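PDB 1ZJJ: uncharacterized protein from Pyrococcus horikoshii, which is probably a magnesium-dependent phosphatase of the haloacid dehalogenase (HAD) superfamily, though its natural substrate is not established. Local coordinates for residues I26-L29 against K30-I34; E255-D258 against Y259-L263. One frame throughout, in Å; residues are numbered along the deposited sequence.

In the fold
Contact 1 comes early in the chain, where helix 22-31 ends and turns toward strand 36-40 of the parallel six-stranded sheet. Contact 2 makes up the last helix, 256-261, and runs out to the C terminus. Both are local, formed by residues three to five apart, so neither closes a long loop; they lie in series, without nesting or crossing. Yet the fold brings them together, with centres about 12 Å apart: Phe28 packs on Leu260 and Lys261, and Leu29 also meets Leu260. Both helices pack on strand 2-6, and their packing on each other brings the first and last helices of the chain together.

Contact 1: residues I26-L29 against K30-I34; sequences IEFL and KERGI
Phe28 and Arg32, one helical turn apart, meet with the arginine CG over one face of the phenylalanine ring. This CH-pi contact puts CG 3.9 Å from the ring centroid. The arginine chain then bends at chi2 (-54°), which brings a face of its guanidinium over CE1 of Phe28, 3.6 Å from CZ of Arg32, the two planes 60° apart. Cutting Phe28 back to an alanine is likely to take away the surface against which the Arg32 methylenes and guanidinium lie, leaving that group freer to turn. The Glu31 carboxylate stands nearly perpendicular to the same ring, OE2 being 3.7 Å from Phe28 CD1.

Helix 22-31 ends here in a Schellman motif, with weak bonds from Ile34 N to Leu29 O and from Gly33 N to Lys30 O; Arg32 N to Phe28 O (3.0 Å) is the last regular helix bond before it. Gly33 suits the turn because its phi is positive, a conformation that glycine adopts easily. The turn also brings Ile34 back to the helix, its CD1 4.0 Å from CD2 of Leu29; both branched side chains reach Ile4 of strand 2-6.

On another side of the helix the Lys30 chain, extended beyond CG, passes Ile26, CG of Lys30 lying 3.3 Å from Ile26 O. Its NZ stays 4.2 Å from OE2 of Glu27, opposite charges near each other but short of a salt bridge.

Contact 2: residues E255-D258 against Y259-L263; sequences ELID and YLKTL
The C-terminal helix of the chain, 256-261, ends here in a turn closed by Thr262, the first residue to leave helical geometry. Thr262 bonds twice to the carbonyl oxygen of Asp258: OG1 lies 2.8 Å and N 3.0 Å from Asp258 O. The two donors come from opposite faces of the carbonyl plane, so a single oxygen is gripped from both sides. With chi1 at 62°, OG1 sits between the backbone N and the carbonyl carbon and is turned back toward the preceding turn; threonine suits this place because its hydroxyl adds a second donor to that of the backbone.

Further back, Leu260 N donates to Leu256 O at 2.9 Å and Lys261 N to Ile257 O at 3.0 Å. Lys261 and Ile257 lie alongside each other, pointing the same way, with CE of the lysine 3.6 Å from CG2 of the isoleucine. Extended beyond CG, the lysine can thus use its methylenes for packing along Ile257. Its NZ remains 4.5 Å from Asp258 OD2, too far for a salt bridge, although the opposite charges probably attract weakly.

Leu256, buried, turns toward the sheet and touches Phe6, Val208 and Leu250; its CD2 approaches Tyr259 CD2 at 4.4 Å, while the tyrosine packs on Trp206 and Leu248. Leu260 reaches Ile4 and Trp206, and Ile257 meets Leu25, so the helix lies against strands 2-6, 204-209 and 248-250 of the six-stranded parallel sheet, with helix 22-31 beside it through Leu25, Phe28 and Leu29.

Contact 1: residues I26-L29 against K30-I34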
ATOM      1  N   ILE B  26      -3.703 -17.959 -34.192  1.00 22.30           N
ATOM      2  CA  ILE B  26      -4.123 -19.146 -33.458  1.00 24.96           C
ATOM      3  C   ILE B  26      -4.446 -20.319 -34.389  1.00 25.71           C
ATOM      4  O   ILE B  26      -4.148 -21.471 -34.067  1.00 25.21           O
ATOM      5  CB  ILE B  26      -5.347 -18.834 -32.559  1.00 25.49           C
ATOM      6  CG1 ILE B  26      -4.977 -17.762 -31.530  1.00 26.42           C
ATOM      7  CG2 ILE B  26      -5.810 -20.095 -31.851  1.00 28.49           C
ATOM      8  CD1 ILE B  26      -3.792 -18.137 -30.642  1.00 27.59           C
ATOM      9  N   GLU B  27      -5.052 -20.042 -35.541  1.00 27.01           N
ATOM     10  CA  GLU B  27      -5.360 -21.115 -36.482  1.00 28.55           C
ATOM     11  C   GLU B  27      -4.068 -21.648 -37.074  1.00 27.72           C
ATOM     12  O   GLU B  27      -3.963 -22.823 -37.433  1.00 27.97           O
ATOM     13  CB  GLU B  27      -6.278 -20.629 -37.612  1.00 33.11           C
ATOM     14  CG  GLU B  27      -7.707 -21.101 -37.449  1.00 37.58           C
ATOM     15  CD  GLU B  27      -7.771 -22.505 -36.876  1.00 39.99           C
ATOM     16  OE1 GLU B  27      -7.263 -23.449 -37.523  1.00 41.70           O
ATOM     17  OE2 GLU B  27      -8.320 -22.659 -35.764  1.00 43.67           O
ATOM     18  N   PHE B  28      -3.076 -20.772 -37.162  1.00 25.95           N
ATOM     19  CA  PHE B  28      -1.778 -21.142 -37.699  1.00 24.44           C
ATOM     20  C   PHE B  28      -0.982 -22.026 -36.733  1.00 25.42           C
ATOM     21  O   PHE B  28      -0.359 -23.005 -37.146  1.00 24.15           O
ATOM     22  CB  PHE B  28      -0.968 -19.882 -38.020  1.00 22.97           C
ATOM     23  CG  PHE B  28       0.427 -20.166 -38.484  1.00 21.73           C
ATOM     24  CD1 PHE B  28       0.664 -20.697 -39.749  1.00 21.03           C
ATOM     25  CD2 PHE B  28       1.506 -19.916 -37.651  1.00 22.29           C
ATOM     26  CE1 PHE B  28       1.958 -20.974 -40.171  1.00 20.93           C
ATOM     27  CE2 PHE B  28       2.808 -20.189 -38.064  1.00 23.98           C
ATOM     28  CZ  PHE B  28       3.036 -20.719 -39.326  1.00 21.17           C
ATOM     29  N   LEU B  29      -0.993 -21.676 -35.450  1.00 24.86           N
ATOM     30  CA  LEU B  29      -0.256 -22.455 -34.462  1.00 25.31           C
ATOM     31  C   LEU B  29      -0.753 -23.901 -34.424  1.00 25.93           C
ATOM     32  O   LEU B  29       0.036 -24.840 -34.297  1.00 27.96           O
ATOM     33  CB  LEU B  29      -0.378 -21.800 -33.079  1.00 22.18           C
ATOM     34  CG  LEU B  29       0.153 -20.365 -33.028  1.00 22.28           C
ATOM     35  CD1 LEU B  29       0.017 -19.811 -31.620  1.00 22.70           C
ATOM     36  CD2 LEU B  29       1.614 -20.349 -33.476  1.00 20.12           C
ATOM     37  N   LYS B  30      -2.062 -24.072 -34.546  1.00 28.09           N
ATOM     38  CA  LYS B  30      -2.670 -25.399 -34.542  1.00 31.91           C
ATOM     39  C   LYS B  30      -2.248 -26.202 -35.772  1.00 33.07           C
ATOM     40  O   LYS B  30      -1.999 -27.406 -35.688  1.00 33.68           O
ATOM     41  CB  LYS B  30      -4.189 -25.262 -34.499  1.00 32.54           C
ATOM     42  CG  LYS B  30      -4.676 -24.627 -33.216  1.00 34.95           C
ATOM     43  CD  LYS B  30      -6.171 -24.383 -33.203  1.00 36.33           C
ATOM     44  CE  LYS B  30      -6.615 -24.067 -31.784  1.00 38.74           C
ATOM     45  NZ  LYS B  30      -8.008 -23.555 -31.688  1.00 40.55           N
ATOM     46  N   GLU B  31      -2.170 -25.526 -36.913  1.00 33.78           N
ATOM     47  CA  GLU B  31      -1.770 -26.155 -38.167  1.00 33.66           C
ATOM     48  C   GLU B  31      -0.327 -26.653 -38.083  1.00 33.38           C
ATOM     49  O   GLU B  31       0.002 -27.731 -38.582  1.00 33.69           O
ATOM     50  CB  GLU B  31      -1.902 -25.143 -39.310  1.00 34.74           C
ATOM     51  CG  GLU B  31      -1.424 -25.635 -40.673  1.00 35.49           C
ATOM     52  CD  GLU B  31      -1.249 -24.498 -41.668  1.00 35.82           C
ATOM     53  OE1 GLU B  31      -0.978 -24.769 -42.855  1.00 33.24           O
ATOM     54  OE2 GLU B  31      -1.380 -23.327 -41.256  1.00 38.39           O
ATOM     55  N   ARG B  32       0.529 -25.860 -37.447  1.00 32.08           N
ATOM     56  CA  ARG B  32       1.935 -26.209 -37.305  1.00 31.46           C
ATOM     57  C   ARG B  32       2.179 -27.092 -36.091  1.00 31.32           C
ATOM     58  O   ARG B  32       3.312 -27.494 -35.823  1.00 32.51           O
ATOM     59  CB  ARG B  32       2.787 -24.938 -37.212  1.00 30.89           C
ATOM     60  CG  ARG B  32       2.841 -24.137 -38.514  1.00 31.18           C
ATOM     61  CD  ARG B  32       3.299 -25.020 -39.667  1.00 28.71           C
ATOM     62  NE  ARG B  32       3.225 -24.344 -40.960  1.00 25.48           N
ATOM     63  CZ  ARG B  32       4.134 -23.496 -41.425  1.00 24.24           C
ATOM     64  NH1 ARG B  32       5.211 -23.204 -40.707  1.00 23.40           N
ATOM     65  NH2 ARG B  32       3.966 -22.942 -42.616  1.00 21.45           N
ATOM     66  N   GLY B  33       1.105 -27.396 -35.371  1.00 30.20           N
ATOM     67  CA  GLY B  33       1.209 -28.232 -34.189  1.00 30.22           C
ATOM     68  C   GLY B  33       1.866 -27.546 -33.004  1.00 28.75           C
ATOM     69  O   GLY B  33       2.156 -28.190 -32.000  1.00 31.14           O
ATOM     70  N   ILE B  34       2.091 -26.239 -33.118  1.00 26.08           N
ATOM     71  CA  ILE B  34       2.732 -25.456 -32.065  1.00 23.27           C
ATOM     72  C   ILE B  34       1.850 -25.273 -30.826  1.00 21.26           C
ATOM     73  O   ILE B  34       0.805 -24.631 -30.886  1.00 21.22           O
ATOM     74  CB  ILE B  34       3.142 -24.059 -32.609  1.00 22.35           C
ATOM     75  CG1 ILE B  34       4.134 -24.230 -33.765  1.00 23.66           C
ATOM     76  CG2 ILE B  34       3.781 -23.228 -31.515  1.00 21.72           C
ATOM     77  CD1 ILE B  34       4.393 -22.965 -34.558  1.00 22.89           C
TER

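Contact 2: residues E255-D258 against Y259-L263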
ATOM      1  N   GLU B 255       2.163 -10.665 -36.770  1.00 20.69           N
ATOM      2  CA  GLU B 255       3.461 -10.781 -37.423  1.00 21.32           C
ATOM      3  C   GLU B 255       4.245 -12.023 -36.997  1.00 21.05           C
ATOM      4  O   GLU B 255       5.267 -12.356 -37.602  1.00 18.31           O
ATOM      5  CB  GLU B 255       4.302  -9.529 -37.164  1.00 21.93           C
ATOM      6  CG  GLU B 255       3.924  -8.313 -38.013  1.00 23.74           C
ATOM      7  CD  GLU B 255       2.536  -7.772 -37.718  1.00 23.57           C
ATOM      8  OE1 GLU B 255       2.211  -7.560 -36.531  1.00 20.98           O
ATOM      9  OE2 GLU B 255       1.769  -7.547 -38.676  1.00 26.81           O
ATOM     10  N   LEU B 256       3.772 -12.705 -35.957  1.00 20.45           N
ATOM     11  CA  LEU B 256       4.436 -13.916 -35.490  1.00 20.27           C
ATOM     12  C   LEU B 256       4.339 -15.008 -36.539  1.00 18.86           C
ATOM     13  O   LEU B 256       5.164 -15.912 -36.577  1.00 18.05           O
ATOM     14  CB  LEU B 256       3.801 -14.434 -34.197  1.00 21.33           C
ATOM     15  CG  LEU B 256       4.425 -14.017 -32.867  1.00 24.97           C
ATOM     16  CD1 LEU B 256       3.655 -14.697 -31.726  1.00 23.74           C
ATOM     17  CD2 LEU B 256       5.893 -14.419 -32.828  1.00 20.66           C
ATOM     18  N   ILE B 257       3.317 -14.924 -37.382  1.00 18.93           N
ATOM     19  CA  ILE B 257       3.117 -15.925 -38.422  1.00 20.65           C
ATOM     20  C   ILE B 257       4.274 -15.947 -39.420  1.00 19.71           C
ATOM     21  O   ILE B 257       4.886 -16.991 -39.648  1.00 18.92           O
ATOM     22  CB  ILE B 257       1.796 -15.679 -39.173  1.00 20.28           C
ATOM     23  CG1 ILE B 257       0.616 -15.823 -38.203  1.00 21.16           C
ATOM     24  CG2 ILE B 257       1.656 -16.665 -40.326  1.00 20.21           C
ATOM     25  CD1 ILE B 257      -0.724 -15.478 -38.812  1.00 20.43           C
ATOM     26  N   ASP B 258       4.584 -14.803 -40.016  1.00 19.64           N
ATOM     27  CA  ASP B 258       5.677 -14.776 -40.977  1.00 21.05           C
ATOM     28  C   ASP B 258       7.021 -14.960 -40.292  1.00 20.73           C
ATOM     29  O   ASP B 258       7.965 -15.474 -40.895  1.00 20.48           O
ATOM     30  CB  ASP B 258       5.636 -13.491 -41.810  1.00 23.10           C
ATOM     31  CG  ASP B 258       4.685 -13.604 -42.994  1.00 24.55           C
ATOM     32  OD1 ASP B 258       4.536 -12.624 -43.750  1.00 27.06           O
ATOM     33  OD2 ASP B 258       4.082 -14.684 -43.168  1.00 28.40           O
ATOM     34  N   TYR B 259       7.113 -14.567 -39.026  1.00 19.56           N
ATOM     35  CA  TYR B 259       8.362 -14.753 -38.298  1.00 20.14           C
ATOM     36  C   TYR B 259       8.637 -16.249 -38.172  1.00 20.75           C
ATOM     37  O   TYR B 259       9.766 -16.707 -38.360  1.00 20.65           O
ATOM     38  CB  TYR B 259       8.282 -14.159 -36.894  1.00 19.51           C
ATOM     39  CG  TYR B 259       9.559 -14.352 -36.115  1.00 19.80           C
ATOM     40  CD1 TYR B 259      10.714 -13.654 -36.462  1.00 23.45           C
ATOM     41  CD2 TYR B 259       9.620 -15.239 -35.043  1.00 20.25           C
ATOM     42  CE1 TYR B 259      11.905 -13.833 -35.754  1.00 24.76           C
ATOM     43  CE2 TYR B 259      10.800 -15.423 -34.332  1.00 22.51           C
ATOM     44  CZ  TYR B 259      11.937 -14.714 -34.689  1.00 24.47           C
ATOM     45  OH  TYR B 259      13.092 -14.867 -33.951  1.00 26.95           O
ATOM     46  N   LEU B 260       7.587 -16.998 -37.850  1.00 20.41           N
ATOM     47  CA  LEU B 260       7.676 -18.442 -37.683  1.00 23.35           C
ATOM     48  C   LEU B 260       7.917 -19.162 -39.004  1.00 24.25           C
ATOM     49  O   LEU B 260       8.593 -20.186 -39.042  1.00 25.60           O
ATOM     50  CB  LEU B 260       6.392 -18.970 -37.031  1.00 20.92           C
ATOM     51  CG  LEU B 260       6.265 -18.781 -35.516  1.00 22.02           C
ATOM     52  CD1 LEU B 260       4.808 -18.905 -35.107  1.00 21.57           C
ATOM     53  CD2 LEU B 260       7.124 -19.808 -34.787  1.00 23.26           C
ATOM     54  N   LYS B 261       7.360 -18.624 -40.084  1.00 24.88           N
ATOM     55  CA  LYS B 261       7.508 -19.232 -41.405  1.00 26.83           C
ATOM     56  C   LYS B 261       8.872 -19.002 -42.049  1.00 28.40           C
ATOM     57  O   LYS B 261       9.301 -19.778 -42.902  1.00 29.51           O
ATOM     58  CB  LYS B 261       6.425 -18.707 -42.359  1.00 25.32           C
ATOM     59  CG  LYS B 261       5.016 -19.154 -42.041  1.00 23.78           C
ATOM     60  CD  LYS B 261       4.056 -18.643 -43.100  1.00 25.12           C
ATOM     61  CE  LYS B 261       2.627 -19.033 -42.799  1.00 28.97           C
ATOM     62  NZ  LYS B 261       1.710 -18.501 -43.847  1.00 33.21           N
ATOM     63  N   THR B 262       9.541 -17.928 -41.642  1.00 31.07           N
ATOM     64  CA  THR B 262      10.844 -17.574 -42.186  1.00 34.09           C
ATOM     65  C   THR B 262      11.942 -17.944 -41.198  1.00 36.64           C
ATOM     66  O   THR B 262      13.092 -17.513 -41.320  1.00 35.96           O
ATOM     67  CB  THR B 262      10.919 -16.068 -42.502  1.00 33.41           C
ATOM     68  OG1 THR B 262      10.744 -15.308 -41.302  1.00 30.12           O
ATOM     69  CG2 THR B 262       9.825 -15.687 -43.489  1.00 32.57           C
ATOM     70  N   LEU B 263      11.571 -18.772 -40.229  1.00 39.30           N
ATOM     71  CA  LEU B 263      12.481 -19.219 -39.180  1.00 43.65           C
ATOM     72  C   LEU B 263      12.757 -18.069 -38.215  1.00 45.23           C
ATOM     73  O   LEU B 263      12.451 -18.247 -37.014  1.00 46.42           O
ATOM     74  CB  LEU B 263      13.792 -19.755 -39.777  1.00 42.82           C
ATOM     75  CG  LEU B 263      15.171 -19.219 -39.355  1.00 44.85           C
ATOM     76  CD1 LEU B 263      15.400 -19.324 -37.849  1.00 45.18           C
ATOM     77  CD2 LEU B 263      16.226 -20.017 -40.089  1.00 45.54           C
ATOM     78  OXT LEU B 263      13.264 -17.009 -38.662  1.00 49.51           O
TER